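Local coordinates for protein NADPH-flavin oxidoreductase (PDB 1BKJ) that catalyses the NADPH-dependent reduction of FMN to FMNH2 as a homodimer and so supplies reduced flavin to luciferase in bioluminescence, at residues I5-A10 against C115-E120; Q28-A33 against M122-V127; L43-I48 against T101-V106; I110-C115 against V151-C156. All blocks are in the same frame, centred on the assembly; numbering follows the deposited sequence.

Contact 1 (I5-A10 against C115-E120); sequences IETILA and CLLAAE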
loop_
_atom_site.group_PDB
_atom_site.type_symbol
_atom_site.label_atom_id
_atom_site.label_comp_id
_atom_site.label_asym_id
_atom_site.label_seq_id
_atom_site.Cartn_x
_atom_site.Cartn_y
_atom_site.Cartn_z
ATOM N N ILE A 5 12.196 -14.248 2.618
ATOM C CA ILE A 5 11.074 -14.680 3.447
ATOM C C ILE A 5 11.412 -14.594 4.945
ATOM O O ILE A 5 10.568 -14.159 5.727
ATOM C CB ILE A 5 10.524 -16.073 2.987
ATOM C CG1 ILE A 5 9.907 -15.918 1.593
ATOM C CG2 ILE A 5 9.412 -16.565 3.912
ATOM C CD1 ILE A 5 9.629 -17.212 0.879
ATOM N N GLU A 6 12.662 -14.896 5.314
ATOM C CA GLU A 6 13.127 -14.818 6.714
ATOM C C GLU A 6 13.083 -13.359 7.207
ATOM O O GLU A 6 12.684 -13.106 8.343
ATOM C CB GLU A 6 14.540 -15.396 6.875
ATOM N N THR A 7 13.390 -12.415 6.309
ATOM C CA THR A 7 13.364 -10.981 6.598
ATOM C C THR A 7 11.911 -10.501 6.793
ATOM O O THR A 7 11.609 -9.836 7.793
ATOM C CB THR A 7 14.083 -10.176 5.482
ATOM O OG1 THR A 7 15.474 -10.529 5.467
ATOM C CG2 THR A 7 13.964 -8.679 5.699
ATOM N N ILE A 8 11.018 -10.885 5.874
ATOM C CA ILE A 8 9.589 -10.521 5.944
ATOM C C ILE A 8 8.950 -11.011 7.259
ATOM O O ILE A 8 8.264 -10.251 7.948
ATOM C CB ILE A 8 8.771 -11.078 4.714
ATOM C CG1 ILE A 8 9.157 -10.329 3.427
ATOM C CG2 ILE A 8 7.254 -10.901 4.944
ATOM C CD1 ILE A 8 8.550 -10.895 2.131
ATOM N N LEU A 9 9.234 -12.261 7.616
ATOM C CA LEU A 9 8.693 -12.876 8.825
ATOM C C LEU A 9 9.331 -12.467 10.155
ATOM O O LEU A 9 8.736 -12.691 11.207
ATOM C CB LEU A 9 8.676 -14.402 8.676
ATOM C CG LEU A 9 7.745 -15.000 7.612
ATOM C CD1 LEU A 9 7.941 -16.510 7.563
ATOM C CD2 LEU A 9 6.297 -14.668 7.902
ATOM N N ALA A 10 10.500 -11.825 10.106
ATOM C CA ALA A 10 11.212 -11.386 11.311
ATOM C C ALA A 10 10.884 -9.951 11.707
ATOM O O ALA A 10 11.409 -9.434 12.701
ATOM C CB ALA A 10 12.711 -11.548 11.118
ATOM N N CYS A 115 10.792 -0.145 0.610
ATOM C CA CYS A 115 11.791 0.679 1.310
ATOM C C CYS A 115 12.111 0.083 2.674
ATOM O O CYS A 115 13.284 -0.145 2.986
ATOM C CB CYS A 115 11.291 2.112 1.497
ATOM S SG CYS A 115 11.238 3.095 -0.004
ATOM N N LEU A 116 11.056 -0.251 3.433
ATOM C CA LEU A 116 11.198 -0.838 4.768
ATOM C C LEU A 116 11.871 -2.205 4.728
ATOM O O LEU A 116 12.777 -2.447 5.528
ATOM C CB LEU A 116 9.852 -0.916 5.516
ATOM C CG LEU A 116 9.900 -1.425 6.970
ATOM C CD1 LEU A 116 10.779 -0.543 7.857
ATOM C CD2 LEU A 116 8.502 -1.528 7.551
ATOM N N LEU A 117 11.456 -3.069 3.792
ATOM C CA LEU A 117 12.059 -4.398 3.645
ATOM C C LEU A 117 13.545 -4.331 3.274
ATOM O O LEU A 117 14.360 -5.067 3.838
ATOM C CB LEU A 117 11.295 -5.254 2.637
ATOM C CG LEU A 117 9.973 -5.846 3.117
ATOM C CD1 LEU A 117 9.349 -6.613 1.978
ATOM C CD2 LEU A 117 10.169 -6.759 4.321
ATOM N N ALA A 118 13.900 -3.401 2.390
ATOM C CA ALA A 118 15.296 -3.195 1.997
ATOM C C ALA A 118 16.089 -2.799 3.253
ATOM O O ALA A 118 17.109 -3.410 3.555
ATOM C CB ALA A 118 15.404 -2.103 0.955
ATOM N N ALA A 119 15.537 -1.874 4.040
ATOM C CA ALA A 119 16.178 -1.418 5.278
ATOM C C ALA A 119 16.361 -2.550 6.297
ATOM O O ALA A 119 17.461 -2.757 6.783
ATOM C CB ALA A 119 15.398 -0.255 5.897
ATOM N N GLU A 120 15.305 -3.327 6.533
ATOM C CA GLU A 120 15.329 -4.455 7.469
ATOM C C GLU A 120 16.330 -5.548 7.069
ATOM O O GLU A 120 16.993 -6.116 7.931
ATOM C CB GLU A 120 13.921 -5.040 7.649
ATOM C CG GLU A 120 12.983 -4.100 8.415
ATOM C CD GLU A 120 11.532 -4.577 8.510
ATOM O OE1 GLU A 120 11.073 -5.408 7.686
ATOM O OE2 GLU A 120 10.829 -4.083 9.409
HETATM O O HOH W 1 12.517 -7.862 9.314
#

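Contact 2 (Q28-A33 against M122-V127); sequences QTIIQA and MGLGGV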
loop_
_atom_site.group_PDB
_atom_site.type_symbol
_atom_site.label_atom_id
_atom_site.label_comp_id
_atom_site.label_asym_id
_atom_site.label_seq_id
_atom_site.Cartn_x
_atom_site.Cartn_y
_atom_site.Cartn_z
ATOM N N GLN A 28 20.579 5.317 -0.683
ATOM C CA GLN A 28 20.365 5.293 -2.130
ATOM C C GLN A 28 19.775 3.943 -2.548
ATOM O O GLN A 28 18.898 3.901 -3.396
ATOM C CB GLN A 28 21.666 5.604 -2.880
ATOM N N THR A 29 20.171 2.875 -1.856
ATOM C CA THR A 29 19.669 1.524 -2.108
ATOM C C THR A 29 18.209 1.349 -1.615
ATOM O O THR A 29 17.395 0.708 -2.299
ATOM C CB THR A 29 20.628 0.490 -1.492
ATOM O OG1 THR A 29 21.885 0.563 -2.183
ATOM C CG2 THR A 29 20.093 -0.922 -1.603
ATOM N N ILE A 30 17.873 1.961 -0.473
ATOM C CA ILE A 30 16.518 1.915 0.097
ATOM C C ILE A 30 15.527 2.602 -0.856
ATOM O O ILE A 30 14.450 2.069 -1.110
ATOM C CB ILE A 30 16.493 2.554 1.515
ATOM C CG1 ILE A 30 17.176 1.602 2.502
ATOM C CG2 ILE A 30 15.059 2.847 2.003
ATOM C CD1 ILE A 30 17.685 2.268 3.766
ATOM N N ILE A 31 15.939 3.746 -1.405
ATOM C CA ILE A 31 15.138 4.527 -2.357
ATOM C C ILE A 31 15.010 3.744 -3.678
ATOM O O ILE A 31 13.911 3.659 -4.219
ATOM C CB ILE A 31 15.734 5.984 -2.582
ATOM C CG1 ILE A 31 15.656 6.824 -1.291
ATOM C CG2 ILE A 31 15.063 6.713 -3.768
ATOM C CD1 ILE A 31 14.274 7.010 -0.703
ATOM N N GLN A 32 16.103 3.138 -4.162
ATOM C CA GLN A 32 16.053 2.341 -5.397
ATOM C C GLN A 32 15.116 1.138 -5.248
ATOM O O GLN A 32 14.390 0.803 -6.181
ATOM C CB GLN A 32 17.441 1.854 -5.844
ATOM C CG GLN A 32 18.365 2.911 -6.485
ATOM C CD GLN A 32 17.695 3.807 -7.544
ATOM O OE1 GLN A 32 17.808 5.040 -7.485
ATOM N NE2 GLN A 32 16.998 3.193 -8.513
ATOM N N ALA A 33 15.116 0.528 -4.059
ATOM C CA ALA A 33 14.245 -0.600 -3.745
ATOM C C ALA A 33 12.782 -0.143 -3.802
ATOM O O ALA A 33 11.925 -0.849 -4.343
ATOM C CB ALA A 33 14.570 -1.146 -2.380
ATOM N N MET A 122 19.135 -5.087 5.730
ATOM C CA MET A 122 20.462 -4.522 6.006
ATOM C C MET A 122 20.721 -4.431 7.506
ATOM O O MET A 122 21.749 -3.912 7.934
ATOM C CB MET A 122 20.586 -3.122 5.397
ATOM C CG MET A 122 20.483 -3.082 3.884
ATOM S SD MET A 122 20.385 -1.392 3.216
ATOM C CE MET A 122 21.582 -1.554 1.943
ATOM N N GLY A 123 19.766 -4.888 8.305
ATOM C CA GLY A 123 19.922 -4.845 9.749
ATOM C C GLY A 123 19.381 -3.587 10.392
ATOM O O GLY A 123 19.561 -3.387 11.588
ATOM N N LEU A 124 18.745 -2.731 9.595
ATOM C CA LEU A 124 18.152 -1.495 10.103
ATOM C C LEU A 124 16.747 -1.789 10.634
ATOM O O LEU A 124 16.187 -2.868 10.396
ATOM C CB LEU A 124 18.073 -0.431 9.000
ATOM C CG LEU A 124 19.381 0.059 8.362
ATOM C CD1 LEU A 124 19.121 0.867 7.115
ATOM C CD2 LEU A 124 20.136 0.881 9.339
ATOM N N GLY A 125 16.220 -0.854 11.407
ATOM C CA GLY A 125 14.890 -1.001 11.960
ATOM C C GLY A 125 14.034 0.142 11.470
ATOM O O GLY A 125 14.555 1.141 10.982
ATOM N N GLY A 126 12.723 0.003 11.632
ATOM C CA GLY A 126 11.812 1.044 11.202
ATOM C C GLY A 126 10.388 0.938 11.707
ATOM O O GLY A 126 10.003 -0.069 12.300
ATOM N N VAL A 127 9.623 2.007 11.484
ATOM C CA VAL A 127 8.232 2.072 11.895
ATOM C C VAL A 127 7.515 3.094 11.032
ATOM O O VAL A 127 8.050 4.161 10.750
ATOM C CB VAL A 127 8.075 2.412 13.440
ATOM C CG1 VAL A 127 8.625 3.791 13.788
ATOM C CG2 VAL A 127 6.614 2.278 13.904
#

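Contact 3 (L43-I48 against T101-V106); sequences LQVVSI and TLIGAV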
loop_
_atom_site.group_PDB
_atom_site.type_symbol
_atom_site.label_atom_id
_atom_site.label_comp_id
_atom_site.label_asym_id
_atom_site.label_seq_id
_atom_site.Cartn_x
_atom_site.Cartn_y
_atom_site.Cartn_z
ATOM N N LEU A 43 1.837 5.253 -13.687
ATOM C CA LEU A 43 1.547 6.657 -13.416
ATOM C C LEU A 43 2.577 7.331 -12.530
ATOM O O LEU A 43 2.783 8.526 -12.646
ATOM C CB LEU A 43 0.142 6.816 -12.820
ATOM C CG LEU A 43 -1.104 6.517 -13.678
ATOM C CD1 LEU A 43 -2.348 6.350 -12.812
ATOM C CD2 LEU A 43 -1.306 7.612 -14.703
ATOM N N GLN A 44 3.250 6.536 -11.690
ATOM C CA GLN A 44 4.291 6.995 -10.749
ATOM C C GLN A 44 3.796 8.205 -9.938
ATOM O O GLN A 44 4.269 9.329 -10.095
ATOM C CB GLN A 44 5.608 7.235 -11.498
ATOM C CG GLN A 44 6.143 5.941 -12.094
ATOM C CD GLN A 44 7.421 6.127 -12.851
ATOM O OE1 GLN A 44 8.485 6.293 -12.257
ATOM N NE2 GLN A 44 7.331 6.130 -14.172
ATOM N N VAL A 45 2.816 7.930 -9.077
ATOM C CA VAL A 45 2.127 8.948 -8.277
ATOM C C VAL A 45 2.587 9.203 -6.839
ATOM O O VAL A 45 1.875 9.849 -6.053
ATOM C CB VAL A 45 0.602 8.658 -8.271
ATOM C CG1 VAL A 45 0.109 8.627 -9.660
ATOM C CG2 VAL A 45 0.283 7.324 -7.582
ATOM N N VAL A 46 3.751 8.664 -6.493
ATOM C CA VAL A 46 4.294 8.814 -5.145
ATOM C C VAL A 46 5.512 9.739 -5.104
ATOM O O VAL A 46 6.365 9.717 -6.001
ATOM C CB VAL A 46 4.676 7.431 -4.538
ATOM C CG1 VAL A 46 5.059 7.561 -3.054
ATOM C CG2 VAL A 46 3.525 6.431 -4.709
ATOM N N SER A 47 5.522 10.608 -4.095
ATOM C CA SER A 47 6.644 11.503 -3.840
ATOM C C SER A 47 7.081 11.265 -2.407
ATOM O O SER A 47 6.247 10.994 -1.525
ATOM C CB SER A 47 6.278 12.972 -4.032
ATOM O OG SER A 47 6.485 13.334 -5.379
ATOM N N ILE A 48 8.395 11.293 -2.196
ATOM C CA ILE A 48 8.976 11.100 -0.872
ATOM C C ILE A 48 9.660 12.396 -0.460
ATOM O O ILE A 48 10.347 13.010 -1.269
ATOM C CB ILE A 48 10.041 9.955 -0.853
ATOM C CG1 ILE A 48 9.416 8.626 -1.308
ATOM C CG2 ILE A 48 10.674 9.806 0.571
ATOM C CD1 ILE A 48 10.404 7.482 -1.466
ATOM N N THR A 101 -7.014 8.953 -5.688
ATOM C CA THR A 101 -6.584 8.983 -4.290
ATOM C C THR A 101 -6.397 7.524 -3.823
ATOM O O THR A 101 -5.457 7.237 -3.075
ATOM C CB THR A 101 -7.587 9.798 -3.403
ATOM O OG1 THR A 101 -7.472 11.188 -3.738
ATOM C CG2 THR A 101 -7.312 9.628 -1.902
ATOM N N LEU A 102 -7.245 6.604 -4.317
ATOM C CA LEU A 102 -7.127 5.185 -3.981
ATOM C C LEU A 102 -5.837 4.635 -4.547
ATOM O O LEU A 102 -5.147 3.883 -3.864
ATOM C CB LEU A 102 -8.272 4.340 -4.536
ATOM C CG LEU A 102 -9.657 4.315 -3.904
ATOM C CD1 LEU A 102 -10.378 3.075 -4.441
ATOM C CD2 LEU A 102 -9.567 4.257 -2.369
ATOM N N ILE A 103 -5.502 5.043 -5.779
ATOM C CA ILE A 103 -4.260 4.619 -6.450
ATOM C C ILE A 103 -3.076 5.178 -5.668
ATOM O O ILE A 103 -2.131 4.445 -5.403
ATOM C CB ILE A 103 -4.210 5.063 -7.952
ATOM C CG1 ILE A 103 -5.050 4.102 -8.789
ATOM C CG2 ILE A 103 -2.754 5.089 -8.513
ATOM C CD1 ILE A 103 -5.220 4.547 -10.244
ATOM N N GLY A 104 -3.169 6.450 -5.269
ATOM C CA GLY A 104 -2.121 7.089 -4.488
ATOM C C GLY A 104 -1.832 6.379 -3.170
ATOM O O GLY A 104 -0.672 6.156 -2.843
ATOM N N ALA A 105 -2.884 5.975 -2.457
ATOM C CA ALA A 105 -2.761 5.263 -1.182
ATOM C C ALA A 105 -2.223 3.831 -1.322
ATOM O O ALA A 105 -1.334 3.427 -0.567
ATOM C CB ALA A 105 -4.091 5.268 -0.454
ATOM N N VAL A 106 -2.744 3.083 -2.300
ATOM C CA VAL A 106 -2.310 1.713 -2.555
ATOM C C VAL A 106 -0.838 1.693 -3.010
ATOM O O VAL A 106 -0.025 0.964 -2.445
ATOM C CB VAL A 106 -3.234 1.021 -3.620
ATOM C CG1 VAL A 106 -2.622 -0.275 -4.142
ATOM C CG2 VAL A 106 -4.584 0.709 -3.005
#

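Contact 4 (I110-C115 against V151-C156); sequences IMAQNC and VLFGMC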
loop_
_atom_site.group_PDB
_atom_site.type_symbol
_atom_site.label_atom_id
_atom_site.label_comp_id
_atom_site.label_asym_id
_atom_site.label_seq_id
_atom_site.Cartn_x
_atom_site.Cartn_y
_atom_site.Cartn_z
ATOM N N ILE A 110 2.696 0.052 -1.266
ATOM C CA ILE A 110 3.556 -0.892 -1.998
ATOM C C ILE A 110 5.009 -0.382 -1.991
ATOM O O ILE A 110 5.922 -1.111 -1.614
ATOM C CB ILE A 110 3.080 -1.057 -3.475
ATOM C CG1 ILE A 110 1.688 -1.681 -3.504
ATOM C CG2 ILE A 110 4.048 -1.929 -4.294
ATOM C CD1 ILE A 110 1.032 -1.599 -4.839
ATOM N N MET A 111 5.199 0.877 -2.378
ATOM C CA MET A 111 6.528 1.482 -2.418
ATOM C C MET A 111 7.215 1.523 -1.050
ATOM O O MET A 111 8.398 1.142 -0.938
ATOM C CB MET A 111 6.458 2.893 -3.012
ATOM C CG MET A 111 7.800 3.553 -3.116
ATOM S SD MET A 111 7.772 5.153 -3.801
ATOM C CE MET A 111 7.952 4.737 -5.481
ATOM N N ALA A 112 6.474 1.983 -0.035
ATOM C CA ALA A 112 6.989 2.087 1.328
ATOM C C ALA A 112 7.405 0.755 1.922
ATOM O O ALA A 112 8.412 0.686 2.632
ATOM C CB ALA A 112 6.002 2.768 2.216
ATOM N N GLN A 113 6.665 -0.306 1.593
ATOM C CA GLN A 113 6.999 -1.623 2.094
ATOM C C GLN A 113 8.288 -2.136 1.476
ATOM O O GLN A 113 9.043 -2.825 2.148
ATOM C CB GLN A 113 5.831 -2.606 1.943
ATOM C CG GLN A 113 6.036 -3.993 2.585
ATOM C CD GLN A 113 6.408 -3.969 4.074
ATOM O OE1 GLN A 113 6.161 -2.998 4.783
ATOM N NE2 GLN A 113 6.985 -5.062 4.547
ATOM N N ASN A 114 8.564 -1.745 0.229
ATOM C CA ASN A 114 9.813 -2.126 -0.434
ATOM C C ASN A 114 10.989 -1.424 0.265
ATOM O O ASN A 114 11.999 -2.065 0.570
ATOM C CB ASN A 114 9.781 -1.750 -1.913
ATOM C CG ASN A 114 9.442 -2.922 -2.816
ATOM O OD1 ASN A 114 9.007 -3.978 -2.372
ATOM N ND2 ASN A 114 9.659 -2.736 -4.099
ATOM N N CYS A 115 10.792 -0.145 0.610
ATOM C CA CYS A 115 11.791 0.679 1.310
ATOM C C CYS A 115 12.111 0.083 2.674
ATOM O O CYS A 115 13.284 -0.145 2.986
ATOM C CB CYS A 115 11.291 2.112 1.497
ATOM S SG CYS A 115 11.238 3.095 -0.004
ATOM N N VAL A 151 -0.300 14.521 2.140
ATOM C CA VAL A 151 0.526 13.670 3.004
ATOM C C VAL A 151 -0.272 12.437 3.423
ATOM O O VAL A 151 -1.478 12.533 3.656
ATOM C CB VAL A 151 1.091 14.454 4.265
ATOM C CG1 VAL A 151 -0.015 15.094 5.078
ATOM C CG2 VAL A 151 1.909 13.523 5.174
ATOM N N LEU A 152 0.391 11.280 3.440
ATOM C CA LEU A 152 -0.227 10.032 3.851
ATOM C C LEU A 152 0.382 9.475 5.128
ATOM O O LEU A 152 -0.336 9.187 6.075
ATOM C CB LEU A 152 -0.172 8.993 2.739
ATOM C CG LEU A 152 -1.117 9.178 1.553
ATOM C CD1 LEU A 152 -0.938 7.987 0.662
ATOM C CD2 LEU A 152 -2.589 9.294 1.984
ATOM N N PHE A 153 1.695 9.264 5.141
ATOM C CA PHE A 153 2.367 8.750 6.330
ATOM C C PHE A 153 3.859 9.013 6.251
ATOM O O PHE A 153 4.385 9.325 5.190
ATOM C CB PHE A 153 2.098 7.233 6.539
ATOM C CG PHE A 153 2.437 6.366 5.348
ATOM C CD1 PHE A 153 3.749 5.882 5.155
ATOM C CD2 PHE A 153 1.460 6.056 4.385
ATOM C CE1 PHE A 153 4.087 5.118 4.026
ATOM C CE2 PHE A 153 1.783 5.290 3.236
ATOM C CZ PHE A 153 3.102 4.819 3.057
ATOM N N GLY A 154 4.523 8.850 7.389
ATOM C CA GLY A 154 5.959 8.994 7.464
ATOM C C GLY A 154 6.578 7.631 7.740
ATOM O O GLY A 154 5.860 6.628 7.869
ATOM N N MET A 155 7.905 7.584 7.814
ATOM C CA MET A 155 8.628 6.351 8.106
ATOM C C MET A 155 9.948 6.671 8.789
ATOM O O MET A 155 10.739 7.469 8.280
ATOM C CB MET A 155 8.889 5.533 6.831
ATOM C CG MET A 155 9.565 4.186 7.101
ATOM S SD MET A 155 9.853 3.226 5.635
ATOM C CE MET A 155 8.237 2.551 5.391
ATOM N N CYS A 156 10.151 6.072 9.960
ATOM C CA CYS A 156 11.390 6.224 10.720
ATOM C C CYS A 156 12.309 5.064 10.351
ATOM O O CYS A 156 11.852 3.932 10.234
ATOM C CB CYS A 156 11.137 6.144 12.228
ATOM S SG CYS A 156 10.126 7.433 12.916
#

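Contact 1 (I5-A10 against C115-E120)
I8 and L117 make the closest apolar touch between helix 3-9 and the end of helix 98-121. CD2 of L117 lies 3.8 Å from CG1 of I8, and CD1 of L117 is 4.0 Å from the same CG1. Both methyls of the leucine thus pack on one methylene. The CB of L117 does not aim at the other helix. Its fork does the reaching, because CG stands anti to the carbonyl carbon (chi1 -76°) and the branch swings across.

T7 is the second point of contact. Its methyl CG2 is 4.1 Å from CB of E120 and equally far from O of L117. The hydroxyl of T7 turns back and bonds to the carbonyl of N3 in its own helix. A water adds a polar link: it donates to O of T7 at 2.7 Å and makes a weak bond of 3.3 Å to OE1 of E120.

Further out, the other carboxylate oxygen, OE2, is hydrogen-bonded to ND1 of H11, an FMN-binding residue. N114 of the second subunit packs on both I8 and L117, and T4 of that subunit packs on T7. The two short helix segments run at 106° to each other, about 9.9 Å apart at the axes. This is a steep helix-helix crossing at the dimer interface of the nitroreductase fold, joined through E120 to the flavin site.

Contact 2 (Q28-A33 against M122-V127)
T29 and M122 meet through their methyl groups. CE of M122 lies 3.9 Å from CG2 of T29 and 4.1 Å from CB of T29. The methionine chain leaves the backbone with CG anti to the carbonyl carbon, runs extended through chi2 (171°), and bends at chi3 (133°). That last bend carries CE to the threonine. The sulfur stays on the I30 side, with SD 4.4 Å from CG1 of I30, a looser touch.

T29 divides its two branches. CG2 sits anti to its own backbone N and faces the methionine. OG1 lies beside that N and bonds back to the carbonyl of E25, one turn earlier. The polar branch is thus bound within the helix, and the methyl serves the contact.

I30 makes the second pairing. Its CD1 reaches the CD1 of L124 at 3.9 Å. Only the ends of the two chains touch. No hydrogen bond joins the two segments, and the contact is small.

G123 sets the direction of the chain between M122 and L124. It has a positive phi of 91° and closes helix 98-121 with a Schellman motif. M122 and L124, on its two sides, both point at helix 24-35.

I30 also packs on C115 and A119 of helix 98-121 and on L157 of strand 149-158. L124 packs on A119 too. I5 of the second subunit packs on T29. The contact therefore lies where helix 24-35 meets the end of helix 98-121 and the lead into strand 125-129, the outermost of the four-stranded sheet within this chain.

Contact 3 (L43-I48 against T101-V106)
V45 reaches helix 98-121 with a single methyl, CG2. From CB, which points at the helix, the side chain forks. CG1 goes beside the backbone N, and CG2 takes the crowded position between that N and the carbonyl carbon (chi1 -57° to CG1). CG2 is 3.9 Å from CG2 of I103 and equally close to CA of G104. The methyl thus rests on bare backbone and on a methyl of the residue before. The CA atoms of V45 and G104, the nearest pair, are 6.0 Å apart.

The side chains of V45 and I103 cross at about a right angle. L43 adds a looser touch: its CD1 is 4.3 Å from CD1 of I103. All four residues are buried, and no hydrogen bond links the segments.

Y83 packs on both V45 and I103. R133 of the second subunit also packs on I103, and V106, one turn further along the helix, touches FMN. V45 pairs by backbone with D82, at the end of strand 75-82. The contact seats the entry to strand 46-50, outermost in this chain's sheet, on helix 98-121. Past it, at I48, the sheet runs on into the second subunit through a parallel ladder.

Contact 4 (I110-C115 against V151-C156)
A112 is the one residue of helix segment 110-115 that carries the packing against strand 149-158. Its CB meets the rim of the F153 ring, 3.5 Å from CE1 and 3.7 Å from CZ. The methyl lies near the ring plane, so this is an edge contact, not CH-pi over the face. The ring gets there because CG of F153 lies between its own backbone N and carbonyl carbon (chi1 54°).

M155 closes on the same alanine. Its chain runs extended from a CG anti to the backbone N, then bends at chi3 (-80°). The bend sets CE 3.3 Å from the carbonyl O of A112 and 3.9 Å from its CB. These touches are the tight part.

The looser part lies one turn on, at C115, whose side chain stays 4.5 Å from the strand. All three touching residues are buried; M111 of the helix is partly exposed, and its end leads away from the strand. F79 and Y128 meet the F153 ring, and V106 of the second subunit packs on it. L152 and F153 both face F79, a classic beta bulge.

No hydrogen bond crosses between the segments. Q113 bonds to Y128 and to N114 of the second subunit; N114 bonds to A33 and to Q113 of that subunit. The chemistry implies apolar packing here, with both amides satisfied away from this contact.

How the contacts relate
Contacts 1, 3 and 4 all use helix 98-121, at its end, an early part and the middle. Contact 2 takes the chain just after it. Contacts 3 and 4 are buried, while contacts 1 and 2 are partly buried. The centre of contact 4 is about 5 Å from the centre of the chain; the centres of the others are 12 to 15 Å from it. Chemistry follows place. Contacts 2, 3 and 4 are apolar, and contact 1 adds a water link, weak on its E120 side. Contacts 2 and 4 join through neighbouring strands, with V127 O 2.9 Å from C156 N. Contacts 3 and 4 meet where V46 packs on M111. All four contacts touch the second subunit.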